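Local structure of amidohydrolase (Brucella melitensis biovar Abortus, 4F0L) at residues Met61-His65 and Gly376-Met380; Met117-Thr123 and Ala157-Leu161; Ala297-Thr303 and Phe324-Ser330; Val270-Leu276 and Ala293-Gly298. The protein probably acts as a metal-dependent hydrolase of the amidohydrolase family, perhaps a deaminase, working around a single metal ion held in a TIM-barrel active site. One frame throughout, in Å; residues are numbered along the deposited sequence.

Contact 1 of 4, residues Met61-His65 and Gly376-Met380; sequences MANLH and GNIAM. With FE (Fe (III) ion), chain E.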
loop_
_atom_site.group_PDB
_atom_site.type_symbol
_atom_site.label_atom_id
_atom_site.label_comp_id
_atom_site.label_asym_id
_atom_site.label_seq_id
_atom_site.Cartn_x
_atom_site.Cartn_y
_atom_site.Cartn_z
ATOM N N MET B 61 18.398 -3.309 -1.191
ATOM C CA MET B 61 17.487 -4.185 -1.906
ATOM C C MET B 61 17.680 -4.009 -3.401
ATOM O O MET B 61 17.678 -2.879 -3.921
ATOM C CB MET B 61 16.051 -3.826 -1.537
ATOM C CG MET B 61 14.975 -4.700 -2.167
ATOM S SD MET B 61 14.962 -6.385 -1.554
ATOM C CE MET B 61 14.365 -5.991 0.094
ATOM N N ALA B 62 17.804 -5.117 -4.110
ATOM C CA ALA B 62 17.740 -5.048 -5.577
ATOM C C ALA B 62 16.322 -4.831 -6.012
ATOM O O ALA B 62 15.358 -5.437 -5.483
ATOM C CB ALA B 62 18.317 -6.316 -6.240
ATOM N N ASN B 63 16.167 -3.977 -7.021
ATOM C CA ASN B 63 14.883 -3.801 -7.671
ATOM C C ASN B 63 15.008 -4.556 -8.969
ATOM O O ASN B 63 15.509 -4.048 -9.942
ATOM C CB ASN B 63 14.600 -2.307 -7.889
ATOM C CG ASN B 63 13.142 -2.033 -8.231
ATOM O OD1 ASN B 63 12.566 -2.657 -9.127
ATOM N ND2 ASN B 63 12.541 -1.124 -7.500
ATOM N N LEU B 64 14.604 -5.817 -8.983
ATOM C CA LEU B 64 15.117 -6.712 -10.026
ATOM C C LEU B 64 14.412 -6.631 -11.389
ATOM O O LEU B 64 14.770 -7.374 -12.278
ATOM C CB LEU B 64 15.172 -8.162 -9.512
ATOM C CG LEU B 64 13.939 -8.835 -8.925
ATOM C CD1 LEU B 64 12.707 -8.554 -9.771
ATOM C CD2 LEU B 64 14.229 -10.326 -8.833
ATOM N N HIS B 65 13.457 -5.708 -11.572
ATOM C CA HIS B 65 12.692 -5.621 -12.843
ATOM C C HIS B 65 12.029 -4.282 -12.924
ATOM O O HIS B 65 11.162 -3.947 -12.102
ATOM C CB HIS B 65 11.625 -6.698 -12.902
ATOM C CG HIS B 65 10.919 -6.815 -14.217
ATOM N ND1 HIS B 65 11.497 -7.400 -15.300
ATOM C CD2 HIS B 65 9.639 -6.458 -14.603
ATOM C CE1 HIS B 65 10.630 -7.359 -16.335
ATOM N NE2 HIS B 65 9.488 -6.816 -15.904
ATOM N N GLY B 376 16.946 -11.414 -4.963
ATOM C CA GLY B 376 17.226 -10.261 -5.785
ATOM C C GLY B 376 18.665 -10.168 -6.242
ATOM O O GLY B 376 18.940 -9.983 -7.409
ATOM N N ASN B 377 19.596 -10.294 -5.311
ATOM C CA ASN B 377 21.021 -10.220 -5.692
ATOM C C ASN B 377 21.443 -11.366 -6.623
ATOM O O ASN B 377 22.232 -11.151 -7.516
ATOM C CB ASN B 377 21.906 -10.100 -4.462
ATOM C CG ASN B 377 21.972 -8.678 -3.972
ATOM O OD1 ASN B 377 21.782 -7.741 -4.760
ATOM N ND2 ASN B 377 22.215 -8.488 -2.654
ATOM N N ILE B 378 20.883 -12.565 -6.429
ATOM C CA ILE B 378 21.165 -13.681 -7.339
ATOM C C ILE B 378 20.659 -13.361 -8.764
ATOM O O ILE B 378 21.403 -13.496 -9.722
ATOM C CB ILE B 378 20.586 -15.025 -6.809
ATOM C CG1 ILE B 378 21.302 -15.471 -5.502
ATOM C CG2 ILE B 378 20.619 -16.100 -7.907
ATOM C CD1 ILE B 378 20.532 -16.513 -4.678
ATOM N N ALA B 379 19.406 -12.901 -8.887
ATOM C CA ALA B 379 18.851 -12.501 -10.204
ATOM C C ALA B 379 19.656 -11.394 -10.861
ATOM O O ALA B 379 19.647 -11.254 -12.101
ATOM C CB ALA B 379 17.387 -12.043 -10.072
ATOM N N MET B 380 20.299 -10.556 -10.044
ATOM C CA MET B 380 21.058 -9.419 -10.581
ATOM C C MET B 380 22.498 -9.842 -10.976
ATOM O O MET B 380 23.258 -9.015 -11.470
ATOM C CB MET B 380 21.140 -8.276 -9.574
ATOM C CG MET B 380 19.820 -7.594 -9.241
ATOM S SD MET B 380 19.013 -6.757 -10.585
ATOM C CE MET B 380 18.276 -8.135 -11.477
HETATM FE FE FE E . 7.676 -6.132 -16.885
HETATM O O HOH W 1 5.819 -7.032 -16.197
HETATM O O HOH W 2 5.981 -5.310 -18.163
#
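A CB on Gly376 would sit only 3.3 Å from Ala62 CB, so tightly does this helix end meet a strand of the TIM barrel; no hydrogen bond crosses between the segments. Met61-His65 belongs to the first barrel strand, and Gly376-Ala379 closes helix 364-379, which also packs on Ile296 of strand 296-299, across the end of the barrel where the strands begin. The CA-to-CB bonds of Ala62 and Leu64 point toward the helix, those of Met61 and Asn63 away. Gly376 permits the closest CA-CA approach, 5.2 Å between its CA and that of Ala62. Leu64 CD2 lies 3.8 Å from Ala379 CB. Met380 (m, m, p) brings its end to the strand, Met380 CG reaching Ala62 CB at 3.6 Å and Met380 CE reaching Leu64 CB at 3.7 Å. Just beyond, the strand delivers the first histidine of the HxH metal motif: alongside His67, His241, Asp329 and two waters, His65 NE2 binds the iron at 2.2 Å.

Contact 2 of 4, residues Met117-Thr123 and Ala157-Leu161; sequences MLEAGFT and AGMGL
Met159 is the side chain that joins these segments. Its chi1 t, chi2 p and chi3 of 91°, between wells, bend the thioether so that Met159 CE comes 3.5 Å from Met117 CB, 3.9 Å from Leu118 CG and 3.6 Å from Phe122 O, while Met159 SD stands 3.5 Å from Thr123 C. Leu118 (mt) reaches back: Leu118 CD1 is 4.1 Å from Ala157 CB and only 3.1 Å from Ala157 O. Met117 (m, t, t) turns its end away, and Thr123 (chi1 p) faces strand 422-428. Residues 117-119 lie in the final turn of a helix ended by a Schellman motif at Gly121 (phi 98°), with Phe122 N hydrogen-bonded to Met117 O at 3.0 Å and Gly121 N to Leu118 O at 2.9 Å; strand 122-129 follows. Gly158 (phi 77°) ends helix 145-157 before strand 160-167. CA atoms approach to 6.0 Å at Thr123 and Met159. This is the base of a beta-alpha-beta crossover in the TIM barrel, its neighbouring parallel strands joined by Gly160 N to Thr123 O at 3.1 Å (148°). With one backbone hydrogen bond and otherwise van der Waals contacts among apolar side chains and with backbone, cohesion depends largely on packing around the thioether.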
loop_
_atom_site.group_PDB
_atom_site.type_symbol
_atom_site.label_atom_id
_atom_site.label_comp_id
_atom_site.label_asym_id
_atom_site.label_seq_id
_atom_site.Cartn_x
_atom_site.Cartn_y
_atom_site.Cartn_z
ATOM N N MET B 117 13.834 5.226 -6.509
ATOM C CA MET B 117 14.224 3.880 -6.022
ATOM C C MET B 117 15.261 3.979 -4.908
ATOM O O MET B 117 15.121 3.341 -3.892
ATOM C CB MET B 117 14.801 3.035 -7.155
ATOM C CG MET B 117 13.750 2.554 -8.169
ATOM S SD MET B 117 14.521 1.533 -9.434
ATOM C CE MET B 117 13.096 0.873 -10.313
ATOM N N LEU B 118 16.300 4.790 -5.107
ATOM C CA LEU B 118 17.340 4.962 -4.078
ATOM C C LEU B 118 16.732 5.483 -2.777
ATOM O O LEU B 118 17.030 4.958 -1.708
ATOM C CB LEU B 118 18.475 5.878 -4.559
ATOM C CG LEU B 118 19.517 5.218 -5.471
ATOM C CD1 LEU B 118 20.373 6.219 -6.228
ATOM C CD2 LEU B 118 20.439 4.302 -4.617
ATOM N N GLU B 119 15.852 6.471 -2.870
ATOM C CA GLU B 119 15.176 7.012 -1.694
ATOM C C GLU B 119 14.264 5.978 -0.967
ATOM O O GLU B 119 14.052 6.054 0.230
ATOM C CB GLU B 119 14.406 8.277 -2.045
ATOM C CG GLU B 119 15.281 9.481 -2.392
ATOM C CD GLU B 119 14.461 10.767 -2.607
ATOM O OE1 GLU B 119 13.201 10.676 -2.552
ATOM O OE2 GLU B 119 15.071 11.870 -2.797
ATOM N N ALA B 120 13.835 4.964 -1.693
ATOM C CA ALA B 120 13.058 3.895 -1.134
ATOM C C ALA B 120 13.949 2.739 -0.596
ATOM O O ALA B 120 13.409 1.770 -0.064
ATOM C CB ALA B 120 12.090 3.362 -2.196
ATOM N N GLY B 121 15.270 2.812 -0.781
ATOM C CA GLY B 121 16.169 1.810 -0.216
ATOM C C GLY B 121 16.578 0.719 -1.202
ATOM O O GLY B 121 17.099 -0.331 -0.790
ATOM N N PHE B 122 16.283 0.901 -2.494
ATOM C CA PHE B 122 16.774 -0.025 -3.505
ATOM C C PHE B 122 18.136 0.469 -3.964
ATOM O O PHE B 122 18.263 1.633 -4.354
ATOM C CB PHE B 122 15.860 -0.057 -4.732
ATOM C CG PHE B 122 14.495 -0.598 -4.475
ATOM C CD1 PHE B 122 14.272 -1.958 -4.437
ATOM C CD2 PHE B 122 13.400 0.270 -4.332
ATOM C CE1 PHE B 122 12.990 -2.456 -4.276
ATOM C CE2 PHE B 122 12.136 -0.213 -4.148
ATOM C CZ PHE B 122 11.924 -1.583 -4.117
ATOM N N THR B 123 19.142 -0.412 -3.969
ATOM C CA THR B 123 20.533 -0.048 -4.276
ATOM C C THR B 123 21.047 -0.525 -5.640
ATOM O O THR B 123 22.161 -0.165 -6.063
ATOM C CB THR B 123 21.468 -0.575 -3.192
ATOM O OG1 THR B 123 21.219 -1.976 -2.944
ATOM C CG2 THR B 123 21.244 0.224 -1.884
ATOM N N ALA B 157 22.772 8.913 -10.929
ATOM C CA ALA B 157 22.037 8.588 -9.683
ATOM C C ALA B 157 22.922 7.946 -8.616
ATOM O O ALA B 157 22.646 8.042 -7.407
ATOM C CB ALA B 157 20.844 7.681 -9.983
ATOM N N GLY B 158 23.980 7.288 -9.081
ATOM C CA GLY B 158 24.822 6.436 -8.241
ATOM C C GLY B 158 24.134 5.106 -7.965
ATOM O O GLY B 158 24.435 4.459 -6.989
ATOM N N MET B 159 23.199 4.719 -8.824
ATOM C CA MET B 159 22.428 3.481 -8.685
ATOM C C MET B 159 23.183 2.311 -9.342
ATOM O O MET B 159 23.749 2.474 -10.431
ATOM C CB MET B 159 21.075 3.661 -9.382
ATOM C CG MET B 159 20.288 2.379 -9.589
ATOM S SD MET B 159 19.780 1.650 -8.019
ATOM C CE MET B 159 18.180 2.451 -7.880
ATOM N N GLY B 160 23.213 1.149 -8.669
ATOM C CA GLY B 160 23.853 -0.054 -9.245
ATOM C C GLY B 160 23.009 -0.510 -10.415
ATOM O O GLY B 160 21.809 -0.334 -10.388
ATOM N N LEU B 161 23.628 -1.063 -11.449
ATOM C CA LEU B 161 22.898 -1.434 -12.677
ATOM C C LEU B 161 23.229 -2.856 -13.136
ATOM O O LEU B 161 24.380 -3.185 -13.410
ATOM C CB LEU B 161 23.246 -0.452 -13.809
ATOM C CG LEU B 161 22.592 -0.697 -15.187
ATOM C CD1 LEU B 161 21.066 -0.692 -15.112
ATOM C CD2 LEU B 161 23.090 0.368 -16.178
#

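Contact 3 of 4, residues Ala297-Thr303 and Phe324-Ser330; sequences AGLCPVT and FGIGSDS. With FE (Fe (III) ion), chain E.
Asp329 OD1 binds the iron at 2.4 Å; its chi1 is t, its backbone has a positive phi (64°, psi -95°), and water 1 and water 2 lie on the metal at 2.2 and 2.3 Å. Nearby, Thr303 OG1 (chi1 m) and Ser330 OG (chi1 p) share a hydrogen bond of 2.9 Å, and water 3 accepts from Thr303 N at 2.9 Å and lies 3.0 Å from Gly327 O. Behind the site, strands 297-299 and 324-326 run parallel, with axes 4.7 Å apart at closest and crossing at -25°. Ala297 is in register with Phe324, Gly298 with Gly325 and Leu299 with Ile326. The ladder consists of Gly325 N to Ala297 O (3.0 Å), Leu299 N to Gly325 O (2.9 Å) and Gly327 N to Leu299 O (2.9 Å). Cys300 occupies the N-cap position before the helix beginning at Pro301, and Cys300 SG packs 3.6 Å from Asp329 CB. On the face carrying Ala297, Leu299, Phe324 and Ile326, Ala297 CB meets Phe324 CB at 4.0 Å, Leu299 CD1 (mt rotamer) meets Phe324 CD2 at 3.9 Å, and Pro301 CD lies 4.2 Å from Ile326 CG2. These are the last two strands of a TIM barrel, the eighth leading into the metal-binding aspartate characteristic of the amidohydrolase superfamily.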
loop_
_atom_site.group_PDB
_atom_site.type_symbol
_atom_site.label_atom_id
_atom_site.label_comp_id
_atom_site.label_asym_id
_atom_site.label_seq_id
_atom_site.Cartn_x
_atom_site.Cartn_y
_atom_site.Cartn_z
ATOM N N ALA B 297 12.287 -16.275 -8.844
ATOM C CA ALA B 297 10.993 -15.674 -9.167
ATOM C C ALA B 297 11.103 -14.161 -9.102
ATOM O O ALA B 297 11.396 -13.617 -8.030
ATOM C CB ALA B 297 9.898 -16.179 -8.199
ATOM N N GLY B 298 10.902 -13.479 -10.224
ATOM C CA GLY B 298 10.965 -12.019 -10.270
ATOM C C GLY B 298 9.581 -11.467 -10.014
ATOM O O GLY B 298 8.819 -11.230 -10.956
ATOM N N LEU B 299 9.242 -11.292 -8.740
ATOM C CA LEU B 299 7.896 -10.888 -8.358
ATOM C C LEU B 299 7.733 -9.369 -8.429
ATOM O O LEU B 299 8.598 -8.604 -7.956
ATOM C CB LEU B 299 7.586 -11.401 -6.942
ATOM C CG LEU B 299 7.680 -12.922 -6.725
ATOM C CD1 LEU B 299 7.204 -13.296 -5.303
ATOM C CD2 LEU B 299 6.854 -13.685 -7.798
ATOM N N CYS B 300 6.590 -8.942 -8.950
ATOM C CA CYS B 300 6.266 -7.535 -9.093
ATOM C C CYS B 300 4.887 -7.284 -8.503
ATOM O O CYS B 300 3.941 -7.029 -9.239
ATOM C CB CYS B 300 6.327 -7.135 -10.579
ATOM S SG CYS B 300 7.945 -7.517 -11.371
ATOM N N PRO B 301 4.768 -7.345 -7.152
ATOM C CA PRO B 301 3.440 -7.440 -6.571
ATOM C C PRO B 301 2.521 -6.224 -6.806
ATOM O O PRO B 301 1.324 -6.402 -7.092
ATOM C CB PRO B 301 3.708 -7.658 -5.071
ATOM C CG PRO B 301 5.092 -8.192 -4.981
ATOM C CD PRO B 301 5.848 -7.664 -6.172
ATOM N N VAL B 302 3.067 -5.013 -6.671
ATOM C CA VAL B 302 2.272 -3.811 -6.921
ATOM C C VAL B 302 1.817 -3.707 -8.353
ATOM O O VAL B 302 0.643 -3.453 -8.593
ATOM C CB VAL B 302 3.003 -2.548 -6.473
ATOM C CG1 VAL B 302 2.341 -1.259 -7.000
ATOM C CG2 VAL B 302 3.050 -2.611 -4.943
ATOM N N THR B 303 2.711 -3.938 -9.304
ATOM C CA THR B 303 2.321 -3.908 -10.715
ATOM C C THR B 303 1.327 -5.009 -11.040
ATOM O O THR B 303 0.348 -4.782 -11.741
ATOM C CB THR B 303 3.540 -3.970 -11.669
ATOM O OG1 THR B 303 4.340 -2.798 -11.476
ATOM C CG2 THR B 303 3.096 -4.001 -13.175
ATOM N N PHE B 324 13.213 -15.660 -4.431
ATOM C CA PHE B 324 12.529 -14.563 -5.147
ATOM C C PHE B 324 13.179 -13.212 -4.887
ATOM O O PHE B 324 13.934 -13.050 -3.917
ATOM C CB PHE B 324 11.050 -14.504 -4.726
ATOM C CG PHE B 324 10.823 -13.801 -3.407
ATOM C CD1 PHE B 324 11.010 -14.455 -2.220
ATOM C CD2 PHE B 324 10.434 -12.453 -3.384
ATOM C CE1 PHE B 324 10.826 -13.803 -1.003
ATOM C CE2 PHE B 324 10.251 -11.781 -2.172
ATOM C CZ PHE B 324 10.467 -12.473 -0.971
ATOM N N GLY B 325 12.885 -12.261 -5.773
ATOM C CA GLY B 325 13.111 -10.848 -5.552
ATOM C C GLY B 325 11.905 -10.010 -5.982
ATOM O O GLY B 325 10.896 -10.533 -6.503
ATOM N N ILE B 326 12.007 -8.707 -5.774
ATOM C CA ILE B 326 10.945 -7.786 -6.126
ATOM C C ILE B 326 11.402 -6.738 -7.112
ATOM O O ILE B 326 12.558 -6.272 -7.075
ATOM C CB ILE B 326 10.340 -7.065 -4.898
ATOM C CG1 ILE B 326 11.443 -6.405 -4.043
ATOM C CG2 ILE B 326 9.489 -8.052 -4.087
ATOM C CD1 ILE B 326 10.916 -5.480 -2.948
ATOM N N GLY B 327 10.475 -6.387 -8.002
ATOM C CA GLY B 327 10.680 -5.337 -8.965
ATOM C C GLY B 327 9.492 -4.406 -9.101
ATOM O O GLY B 327 8.343 -4.843 -9.120
ATOM N N SER B 328 9.782 -3.118 -9.247
ATOM C CA SER B 328 8.730 -2.104 -9.392
ATOM C C SER B 328 8.043 -2.152 -10.770
ATOM O O SER B 328 6.927 -1.673 -10.923
ATOM C CB SER B 328 9.327 -0.734 -9.161
ATOM O OG SER B 328 9.770 -0.594 -7.827
ATOM N N ASP B 329 8.744 -2.687 -11.761
ATOM C CA ASP B 329 8.139 -3.131 -13.044
ATOM C C ASP B 329 7.550 -1.947 -13.816
ATOM O O ASP B 329 8.303 -1.277 -14.547
ATOM C CB ASP B 329 7.135 -4.271 -12.806
ATOM C CG ASP B 329 6.558 -4.868 -14.118
ATOM O OD1 ASP B 329 6.995 -4.483 -15.227
ATOM O OD2 ASP B 329 5.692 -5.758 -14.046
ATOM N N SER B 330 6.251 -1.683 -13.671
ATOM C CA SER B 330 5.607 -0.548 -14.355
ATOM C C SER B 330 6.020 0.743 -13.714
ATOM O O SER B 330 5.817 1.845 -14.275
ATOM C CB SER B 330 4.060 -0.640 -14.325
ATOM O OG SER B 330 3.554 -0.441 -13.004
HETATM FE FE FE E . 7.676 -6.132 -16.885
HETATM O O HOH W 3 5.586 -3.801 -8.887
HETATM O O HOH W 1 5.819 -7.032 -16.197
HETATM O O HOH W 2 5.981 -5.310 -18.163
#

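Contact 4 of 4, residues Val270-Leu276 and Ala293-Gly298; sequences VTARWCL and AGAIAG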
loop_
_atom_site.group_PDB
_atom_site.type_symbol
_atom_site.label_atom_id
_atom_site.label_comp_id
_atom_site.label_asym_id
_atom_site.label_seq_id
_atom_site.Cartn_x
_atom_site.Cartn_y
_atom_site.Cartn_z
ATOM N N VAL B 270 17.297 -24.443 -17.373
ATOM C CA VAL B 270 16.977 -23.330 -16.451
ATOM C C VAL B 270 17.736 -23.535 -15.146
ATOM O O VAL B 270 17.719 -24.616 -14.598
ATOM C CB VAL B 270 15.459 -23.216 -16.208
ATOM C CG1 VAL B 270 15.112 -22.097 -15.211
ATOM C CG2 VAL B 270 14.737 -22.958 -17.528
ATOM N N THR B 271 18.435 -22.507 -14.683
ATOM C CA THR B 271 19.206 -22.549 -13.421
ATOM C C THR B 271 19.026 -21.202 -12.676
ATOM O O THR B 271 18.212 -20.402 -13.077
ATOM C CB THR B 271 20.704 -22.766 -13.690
ATOM O OG1 THR B 271 21.188 -21.645 -14.424
ATOM C CG2 THR B 271 20.987 -24.019 -14.479
ATOM N N ALA B 272 19.803 -20.974 -11.614
ATOM C CA ALA B 272 19.850 -19.708 -10.887
ATOM C C ALA B 272 20.321 -18.536 -11.763
ATOM O O ALA B 272 20.235 -17.376 -11.362
ATOM C CB ALA B 272 20.742 -19.849 -9.635
ATOM N N ARG B 273 20.816 -18.843 -12.963
ATOM C CA ARG B 273 21.167 -17.819 -13.949
ATOM C C ARG B 273 19.889 -17.105 -14.440
ATOM O O ARG B 273 19.948 -15.972 -14.933
ATOM C CB ARG B 273 21.906 -18.514 -15.106
ATOM C CG ARG B 273 22.371 -17.657 -16.244
ATOM C CD ARG B 273 22.762 -18.522 -17.453
ATOM N NE ARG B 273 23.062 -17.620 -18.555
ATOM C CZ ARG B 273 22.836 -17.845 -19.836
ATOM N NH1 ARG B 273 22.331 -18.987 -20.250
ATOM N NH2 ARG B 273 23.127 -16.882 -20.709
ATOM N N TRP B 274 18.759 -17.810 -14.336
ATOM C CA TRP B 274 17.495 -17.353 -14.875
ATOM C C TRP B 274 16.662 -16.703 -13.817
ATOM O O TRP B 274 16.651 -17.169 -12.665
ATOM C CB TRP B 274 16.707 -18.506 -15.473
ATOM C CG TRP B 274 17.304 -19.072 -16.745
ATOM C CD1 TRP B 274 18.519 -19.759 -16.915
ATOM C CD2 TRP B 274 16.724 -19.014 -18.080
ATOM N NE1 TRP B 274 18.706 -20.105 -18.232
ATOM C CE2 TRP B 274 17.671 -19.706 -18.978
ATOM C CE3 TRP B 274 15.555 -18.485 -18.608
ATOM C CZ2 TRP B 274 17.435 -19.827 -20.343
ATOM C CZ3 TRP B 274 15.329 -18.609 -19.992
ATOM C CH2 TRP B 274 16.240 -19.277 -20.832
ATOM N N CYS B 275 15.978 -15.623 -14.221
ATOM C CA CYS B 275 14.959 -14.980 -13.414
ATOM C C CYS B 275 13.654 -14.920 -14.236
ATOM O O CYS B 275 13.618 -14.341 -15.332
ATOM C CB CYS B 275 15.375 -13.579 -12.986
ATOM S SG CYS B 275 14.141 -12.767 -11.926
ATOM N N LEU B 276 12.620 -15.584 -13.733
ATOM C CA LEU B 276 11.367 -15.659 -14.479
ATOM C C LEU B 276 10.489 -14.635 -13.857
ATOM O O LEU B 276 10.136 -14.745 -12.688
ATOM C CB LEU B 276 10.727 -17.045 -14.377
ATOM C CG LEU B 276 11.585 -18.261 -14.710
ATOM C CD1 LEU B 276 10.715 -19.529 -14.813
ATOM C CD2 LEU B 276 12.426 -18.024 -15.953
ATOM N N ALA B 293 14.952 -26.258 -9.982
ATOM C CA ALA B 293 15.906 -25.791 -10.996
ATOM C C ALA B 293 16.748 -24.618 -10.499
ATOM O O ALA B 293 17.835 -24.390 -11.021
ATOM C CB ALA B 293 15.186 -25.391 -12.255
ATOM N N GLY B 294 16.253 -23.877 -9.506
ATOM C CA GLY B 294 16.994 -22.759 -8.919
ATOM C C GLY B 294 16.703 -21.399 -9.534
ATOM O O GLY B 294 17.351 -20.410 -9.177
ATOM N N ALA B 295 15.744 -21.340 -10.467
ATOM C CA ALA B 295 15.354 -20.090 -11.122
ATOM C C ALA B 295 14.789 -19.145 -10.085
ATOM O O ALA B 295 14.091 -19.570 -9.191
ATOM C CB ALA B 295 14.306 -20.352 -12.191
ATOM N N ILE B 296 15.121 -17.863 -10.190
ATOM C CA ILE B 296 14.615 -16.873 -9.242
ATOM C C ILE B 296 13.285 -16.334 -9.734
ATOM O O ILE B 296 13.173 -15.978 -10.919
ATOM C CB ILE B 296 15.553 -15.675 -9.120
ATOM C CG1 ILE B 296 16.950 -16.134 -8.685
ATOM C CG2 ILE B 296 14.935 -14.628 -8.179
ATOM C CD1 ILE B 296 16.969 -16.915 -7.388
ATOM N N ALA B 297 12.287 -16.275 -8.844
ATOM C CA ALA B 297 10.993 -15.674 -9.167
ATOM C C ALA B 297 11.103 -14.161 -9.102
ATOM O O ALA B 297 11.396 -13.617 -8.030
ATOM C CB ALA B 297 9.898 -16.179 -8.199
ATOM N N GLY B 298 10.902 -13.479 -10.224
ATOM C CA GLY B 298 10.965 -12.019 -10.270
ATOM C C GLY B 298 9.581 -11.467 -10.014
ATOM O O GLY B 298 8.819 -11.230 -10.956
#
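Strands 274-276 and 296-298 run parallel, their axes 4.7 Å apart at closest and crossing at -40°. Cys275 pairs with Ile296 and Leu276 with Ala297, through Ile296 N to Trp274 O (3.0 Å), Leu276 N to Ile296 O (2.9 Å) and Gly298 N to Leu276 O (2.9 Å). A type I turn from Thr271 to Trp274 leads into the first strand, and Thr271 OG1 accepts from Arg273 N at 3.2 Å in an ST turn. Gly294, with phi 93°, ends helix 284-293 in a Schellman motif and enters the second. Strand, helix and strand thus form one beta-alpha-beta unit of the TIM barrel. On its outer side Ala295 CB is touched by Val270 CG1 at 3.6 Å and Leu276 CG at 4.3 Å, while Met290 of the connecting helix packs on both Ala295 and Leu276. Cys275 and Ile296 point to the inner side, against the end of helix 364-379. There Cys275 SG comes within 3.7 Å of Gly298 CA, and a CB on Gly298 would fall 2.9 Å from that sulfur, a clash.

In the fold
The four contacts follow the barrel wall. Contacts 3 and 4 share Ala297 and Gly298, with centres 14 Å apart. Contact 3 adjoins contact 1 where the eighth strand meets the first, with probable hydrogen bonds from Asp329 N to His65 O (2.7 Å) and Ser328 N to Asn63 OD1 (2.8 Å); both contacts supply an iron ligand and share water 1 and water 2. From contact 1 the sheet continues into contact 2 through Thr123 N and Met61 O, 2.9 Å apart. The end of helix 364-379 joins contacts 1 and 4: Ala379 CB lies 3.8 Å from Cys275 SG. Contacts 2 and 4 do not touch; their centres are 23 Å apart, on opposite sides of the chain's centre.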